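Side-chain contacts in putative Nitroreductase (Anabaena variabilis ATCC 29413, PDB 3EO7), which binds flavin mononucleotide and, as a member of the nitroreductase family, probably works as an FMN-dependent oxidoreductase: residues S146-C151 and A156-Q161; I136-S141 and D220-D225. All blocks are in the same frame, centred on the assembly; numbering follows the deposited sequence. Where two conformers were deposited one is given.

Contact 1: S146-C151 and A156-Q161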
loop_
_atom_site.group_PDB
_atom_site.type_symbol
_atom_site.label_atom_id
_atom_site.label_comp_id
_atom_site.label_asym_id
_atom_site.label_seq_id
_atom_site.Cartn_x
_atom_site.Cartn_y
_atom_site.Cartn_z
ATOM N N SER A 146 3.119 -26.612 2.261
ATOM C CA SER A 146 4.109 -25.809 3.001
ATOM C C SER A 146 3.596 -24.371 3.201
ATOM O O SER A 146 3.816 -23.757 4.252
ATOM C CB SER A 146 5.492 -25.817 2.326
ATOM O OG SER A 146 5.480 -25.227 1.033
ATOM N N LEU A 147 2.918 -23.835 2.192
ATOM C CA LEU A 147 2.350 -22.496 2.291
ATOM C C LEU A 147 1.212 -22.503 3.309
ATOM O O LEU A 147 1.089 -21.588 4.121
ATOM C CB LEU A 147 1.883 -21.976 0.922
ATOM C CG LEU A 147 1.349 -20.525 0.956
ATOM C CD1 LEU A 147 2.374 -19.502 1.551
ATOM C CD2 LEU A 147 0.940 -20.151 -0.474
ATOM N N GLN A 148 0.384 -23.540 3.269
ATOM C CA GLN A 148 -0.678 -23.674 4.242
ATOM C C GLN A 148 -0.122 -23.728 5.665
ATOM O O GLN A 148 -0.561 -22.985 6.502
ATOM C CB GLN A 148 -1.518 -24.913 3.945
ATOM C CG GLN A 148 -2.399 -24.780 2.701
ATOM C CD GLN A 148 -3.179 -26.024 2.416
ATOM O OE1 GLN A 148 -2.602 -27.082 2.052
ATOM N NE2 GLN A 148 -4.515 -25.936 2.589
ATOM N N GLU A 149 0.888 -24.550 5.914
ATOM C CA GLU A 149 1.470 -24.647 7.270
ATOM C C GLU A 149 2.038 -23.279 7.729
ATOM O O GLU A 149 1.826 -22.830 8.876
ATOM C CB GLU A 149 2.550 -25.741 7.287
ATOM C CG GLU A 149 1.979 -27.138 7.117
ATOM C CD GLU A 149 3.019 -28.198 6.748
ATOM O OE1 GLU A 149 4.121 -27.844 6.279
ATOM O OE2 GLU A 149 2.699 -29.400 6.877
ATOM N N ALA A 150 2.708 -22.596 6.806
ATOM C CA ALA A 150 3.319 -21.306 7.081
ATOM C C ALA A 150 2.271 -20.249 7.390
ATOM O O ALA A 150 2.545 -19.296 8.106
ATOM C CB ALA A 150 4.198 -20.855 5.901
ATOM N N CYS A 151 1.051 -20.426 6.869
ATOM C CA CYS A 151 -0.046 -19.479 7.165
ATOM C C CYS A 151 -1.073 -20.028 8.171
ATOM O O CYS A 151 -2.232 -19.609 8.175
ATOM C CB CYS A 151 -0.749 -19.096 5.866
ATOM S SG CYS A 151 0.335 -18.290 4.643
ATOM N N ALA A 156 -8.545 -19.537 3.478
ATOM C CA ALA A 156 -8.498 -19.042 2.101
ATOM C C ALA A 156 -7.588 -19.906 1.225
ATOM O O ALA A 156 -7.769 -19.955 0.009
ATOM C CB ALA A 156 -8.098 -17.572 2.042
ATOM N N LEU A 157 -6.603 -20.577 1.820
ATOM C CA LEU A 157 -5.717 -21.473 1.063
ATOM C C LEU A 157 -6.323 -22.815 0.714
ATOM O O LEU A 157 -5.897 -23.481 -0.214
ATOM C CB LEU A 157 -4.389 -21.674 1.817
ATOM C CG LEU A 157 -3.488 -20.433 1.827
ATOM C CD1 LEU A 157 -2.453 -20.505 2.943
ATOM C CD2 LEU A 157 -2.789 -20.244 0.479
ATOM N N GLU A 158 -7.343 -23.211 1.433
ATOM C CA GLU A 158 -7.947 -24.493 1.167
ATOM C C GLU A 158 -8.824 -24.479 -0.116
ATOM O O GLU A 158 -8.866 -25.464 -0.828
ATOM C CB GLU A 158 -8.705 -24.958 2.408
ATOM C CG GLU A 158 -8.921 -26.509 2.417
ATOM C CD GLU A 158 -7.597 -27.309 2.560
ATOM O OE1 GLU A 158 -7.038 -27.363 3.680
ATOM O OE2 GLU A 158 -7.134 -27.908 1.563
ATOM N N SER A 159 -9.459 -23.344 -0.406
ATOM C CA SER A 159 -10.388 -23.171 -1.522
ATOM C C SER A 159 -9.741 -22.750 -2.851
ATOM O O SER A 159 -10.272 -22.987 -3.943
ATOM C CB SER A 159 -11.379 -22.023 -1.156
ATOM O OG SER A 159 -11.428 -21.783 0.254
ATOM N N THR A 160 -8.564 -22.183 -2.744
ATOM C CA THR A 160 -7.895 -21.563 -3.874
ATOM C C THR A 160 -6.792 -22.416 -4.495
ATOM O O THR A 160 -6.350 -23.410 -3.910
ATOM C CB THR A 160 -7.350 -20.187 -3.433
ATOM O OG1 THR A 160 -6.485 -20.359 -2.300
ATOM C CG2 THR A 160 -8.525 -19.248 -3.086
ATOM N N GLN A 161 -6.381 -21.998 -5.692
ATOM C CA GLN A 161 -5.416 -22.708 -6.513
ATOM C C GLN A 161 -4.137 -21.926 -6.824
ATOM O O GLN A 161 -3.186 -22.482 -7.397
ATOM C CB GLN A 161 -6.110 -23.064 -7.844
ATOM C CG GLN A 161 -7.394 -23.832 -7.636
ATOM C CD GLN A 161 -7.124 -25.221 -7.136
ATOM O OE1 GLN A 161 -6.183 -25.876 -7.597
ATOM N NE2 GLN A 161 -7.953 -25.698 -6.187
#
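Gln-148 and Leu-157 bring the two backbones nearest, their CA atoms 6.4 Å apart, where the C-terminal part of helix 144-150 faces the short, weakly bonded helix 155-159. Leu-157 carries the contact. Its CG stands anti to the carbonyl carbon (chi1 -71°), which aims the fork of the side chain at helix 144-150, and its two methyls reach different residues. CD1 lies 3.7 Å from CB of Cys-151, just beyond the helix end, while CD2 meets CD2 of Leu-147 at 3.8 Å, the two leucines crossing nearly at right angles. On the flank CB packs 3.8 Å from CG of Gln-148, whose extended chain runs past Leu-157 in the opposite direction. Cutting this side chain back to an alanine is likely to open a gap beside Leu-147 and Cys-151, whose contacts with CD2 and CD1 would go. Beyond the leucine, NE2 of Gln-148 gives a weak, bent hydrogen bond to OE1 of Glu-158, 3.1 Å long with an N-H...O angle of 126°; amide and carboxylate planes are turned 67° apart. The glutamate chain bends at chi2 to reach it, and its OE2 forms a salt bridge with Arg-116. Pro-236 of strand 229-239 also touches Leu-157. Together these contacts make a pair of short consecutive helices with a leucine-centred apolar interior and a polar margin, packed against the sheet of the nitroreductase-family region.

Contact 2: I136-S141 and D220-D225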
loop_
_atom_site.group_PDB
_atom_site.type_symbol
_atom_site.label_atom_id
_atom_site.label_comp_id
_atom_site.label_asym_id
_atom_site.label_seq_id
_atom_site.Cartn_x
_atom_site.Cartn_y
_atom_site.Cartn_z
ATOM N N ILE A 136 8.534 -16.237 -14.501
ATOM C CA ILE A 136 9.600 -17.224 -14.576
ATOM C C ILE A 136 9.267 -18.287 -13.550
ATOM O O ILE A 136 9.186 -18.003 -12.350
ATOM C CB ILE A 136 10.982 -16.655 -14.320
ATOM C CG1 ILE A 136 11.307 -15.602 -15.388
ATOM C CG2 ILE A 136 12.025 -17.802 -14.318
ATOM C CD1 ILE A 136 12.521 -14.771 -15.081
ATOM N N HIS A 137 9.025 -19.496 -14.048
ATOM C CA HIS A 137 8.696 -20.645 -13.230
ATOM C C HIS A 137 10.019 -21.203 -12.757
ATOM O O HIS A 137 10.649 -22.000 -13.432
ATOM C CB HIS A 137 7.899 -21.629 -14.055
ATOM C CG HIS A 137 7.295 -22.755 -13.286
ATOM N ND1 HIS A 137 6.902 -23.936 -13.885
ATOM C CD2 HIS A 137 6.999 -22.887 -11.973
ATOM C CE1 HIS A 137 6.363 -24.731 -12.975
ATOM N NE2 HIS A 137 6.429 -24.125 -11.801
ATOM N N TYR A 138 10.454 -20.756 -11.591
ATOM C CA TYR A 138 11.776 -21.132 -11.134
ATOM C C TYR A 138 11.827 -22.341 -10.241
ATOM O O TYR A 138 12.917 -22.775 -9.902
ATOM C CB TYR A 138 12.485 -19.961 -10.487
ATOM C CG TYR A 138 11.948 -19.465 -9.176
ATOM C CD1 TYR A 138 10.974 -18.480 -9.135
ATOM C CD2 TYR A 138 12.505 -19.886 -7.971
ATOM C CE1 TYR A 138 10.497 -17.983 -7.906
ATOM C CE2 TYR A 138 12.032 -19.408 -6.735
ATOM C CZ TYR A 138 11.027 -18.441 -6.716
ATOM O OH TYR A 138 10.564 -17.911 -5.518
ATOM N N TRP A 139 10.677 -22.872 -9.842
ATOM C CA TRP A 139 10.662 -24.064 -8.994
ATOM C C TRP A 139 9.395 -24.825 -9.266
ATOM O O TRP A 139 8.314 -24.266 -9.179
ATOM C CB TRP A 139 10.762 -23.695 -7.519
ATOM C CG TRP A 139 10.858 -24.881 -6.636
ATOM C CD1 TRP A 139 9.898 -25.384 -5.837
ATOM C CD2 TRP A 139 11.979 -25.752 -6.524
ATOM N NE1 TRP A 139 10.359 -26.500 -5.194
ATOM C CE2 TRP A 139 11.638 -26.747 -5.602
ATOM C CE3 TRP A 139 13.252 -25.766 -7.098
ATOM C CZ2 TRP A 139 12.522 -27.762 -5.234
ATOM C CZ3 TRP A 139 14.131 -26.773 -6.738
ATOM C CH2 TRP A 139 13.759 -27.760 -5.817
ATOM N N GLU A 140 9.533 -26.062 -9.733
ATOM C CA GLU A 140 8.357 -26.886 -9.956
ATOM C C GLU A 140 8.339 -28.041 -8.960
ATOM O O GLU A 140 9.135 -28.986 -9.066
ATOM C CB GLU A 140 8.272 -27.430 -11.382
ATOM C CG GLU A 140 6.943 -28.213 -11.542
ATOM C CD GLU A 140 6.628 -28.616 -12.970
ATOM O OE1 GLU A 140 7.302 -28.136 -13.927
ATOM O OE2 GLU A 140 5.677 -29.423 -13.115
ATOM N N SER A 141 7.465 -27.937 -7.983
ATOM C CA SER A 141 7.214 -28.972 -7.000
ATOM C C SER A 141 5.919 -28.573 -6.304
ATOM O O SER A 141 5.452 -27.444 -6.449
ATOM C CB SER A 141 8.345 -29.112 -5.964
ATOM O OG SER A 141 8.247 -28.108 -4.967
ATOM N N ASP A 220 11.618 -19.240 3.340
ATOM C CA ASP A 220 12.235 -20.501 2.935
ATOM C C ASP A 220 11.541 -21.089 1.698
ATOM O O ASP A 220 12.207 -21.597 0.770
ATOM C CB ASP A 220 12.180 -21.520 4.085
ATOM C CG ASP A 220 13.188 -21.231 5.224
ATOM O OD1 ASP A 220 14.033 -20.312 5.111
ATOM O OD2 ASP A 220 13.122 -21.965 6.244
ATOM N N LEU A 221 10.211 -21.061 1.719
ATOM C CA LEU A 221 9.345 -21.617 0.647
ATOM C C LEU A 221 9.653 -20.961 -0.694
ATOM O O LEU A 221 9.775 -21.636 -1.709
ATOM C CB LEU A 221 7.852 -21.459 1.050
ATOM C CG LEU A 221 6.774 -21.760 -0.004
ATOM C CD1 LEU A 221 5.471 -22.285 0.640
ATOM C CD2 LEU A 221 6.451 -20.604 -0.841
ATOM N N LEU A 222 9.854 -19.645 -0.679
ATOM C CA LEU A 222 10.220 -18.881 -1.878
ATOM C C LEU A 222 11.681 -18.996 -2.313
ATOM O O LEU A 222 12.023 -18.599 -3.433
ATOM C CB LEU A 222 9.931 -17.406 -1.659
ATOM C CG LEU A 222 8.453 -17.048 -1.576
ATOM C CD1 LEU A 222 8.322 -15.547 -1.199
ATOM C CD2 LEU A 222 7.757 -17.390 -2.911
ATOM N N TYR A 223 12.507 -19.510 -1.406
ATOM C CA TYR A 223 13.952 -19.701 -1.594
ATOM C C TYR A 223 14.695 -18.374 -1.770
ATOM O O TYR A 223 15.600 -18.244 -2.606
ATOM C CB TYR A 223 14.257 -20.679 -2.727
ATOM C CG TYR A 223 15.620 -21.317 -2.576
ATOM C CD1 TYR A 223 15.871 -22.203 -1.532
ATOM C CD2 TYR A 223 16.654 -21.032 -3.460
ATOM C CE1 TYR A 223 17.124 -22.784 -1.370
ATOM C CE2 TYR A 223 17.904 -21.610 -3.308
ATOM C CZ TYR A 223 18.130 -22.477 -2.261
ATOM O OH TYR A 223 19.366 -23.051 -2.113
ATOM N N ILE A 224 14.336 -17.410 -0.931
ATOM C CA ILE A 224 14.935 -16.092 -0.949
ATOM C C ILE A 224 15.846 -15.908 0.276
ATOM O O ILE A 224 15.673 -16.565 1.322
ATOM C CB ILE A 224 13.860 -14.973 -1.029
ATOM C CG1 ILE A 224 12.929 -14.977 0.187
ATOM C CG2 ILE A 224 13.132 -15.088 -2.364
ATOM C CD1 ILE A 224 11.946 -13.859 0.224
ATOM N N ASP A 225 16.809 -15.010 0.154
ATOM C CA ASP A 225 17.741 -14.720 1.238
ATOM C C ASP A 225 17.047 -13.760 2.191
ATOM O O ASP A 225 16.856 -12.596 1.858
ATOM C CB ASP A 225 19.002 -14.073 0.639
ATOM C CG ASP A 225 20.003 -13.661 1.659
ATOM O OD1 ASP A 225 19.703 -13.653 2.853
ATOM O OD2 ASP A 225 21.128 -13.270 1.254
#
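Tyr-138 reaches from strand 134-139 to the end of helix 215-222, where its hydroxyl gives a short hydrogen bond of 2.6 Å from OH to the backbone O of Leu-222. The ring is directed there by a chi1 of 69°, which sets CG between the backbone N and the carbonyl carbon, and by a chi2 of -90°, which sets the ring perpendicular to the plane of CA, CB and CG. The acceptor lies at the ring's edge and in its plane, with CE2 at 3.4 Å from the same Leu-222 O. Relative to the carbonyl, the hydroxyl sits in the carbonyl plane on a lone pair, at a C=O...O angle of 130°. CB and CD2 of Leu-222 lie in van der Waals contact with the hydroxyl, CD2 3.9 Å from OH of Tyr-138. That leucine otherwise packs on Tyr-112, Ile-165 and Thr-167 of the sheet, while the ring of Tyr-138 stacks with that of Tyr-43. On the strand side, Trp-139 NE1 makes a weak hydrogen bond to Ser-141 OG, tying the indole to the chain that follows the strand. Tyr-138 and Trp-139 both face Leu-125 in a classic beta bulge. On the helix side, Tyr-223 leaves helical geometry with positive phi and closes a Schellman motif. The tyrosine hydroxyl therefore joins a bulged strand of the nitroreductase-family antiparallel sheet to a Schellman-terminated helix packed on that sheet.

Overall arrangement
Following the chain from the N terminus, strand 134-139 comes first and supplies one side of contact 2, then leads through a short link into helix 144-150. Contact 1 closes a short local loop there, with four residues between its segments, before the chain enters strand 162-169 of the antiparallel sheet. Contact 2 closes only when helix 215-222 ends, after 78 intervening residues, so its long loop encloses the whole of contact 1 without crossing it. The two centres are about 16 Å apart, and they adjoin where Leu-221, from the helical segment of contact 2, packs against Leu-147. Thus helix 215-222 meets both helix 144-150 and the bulged strand.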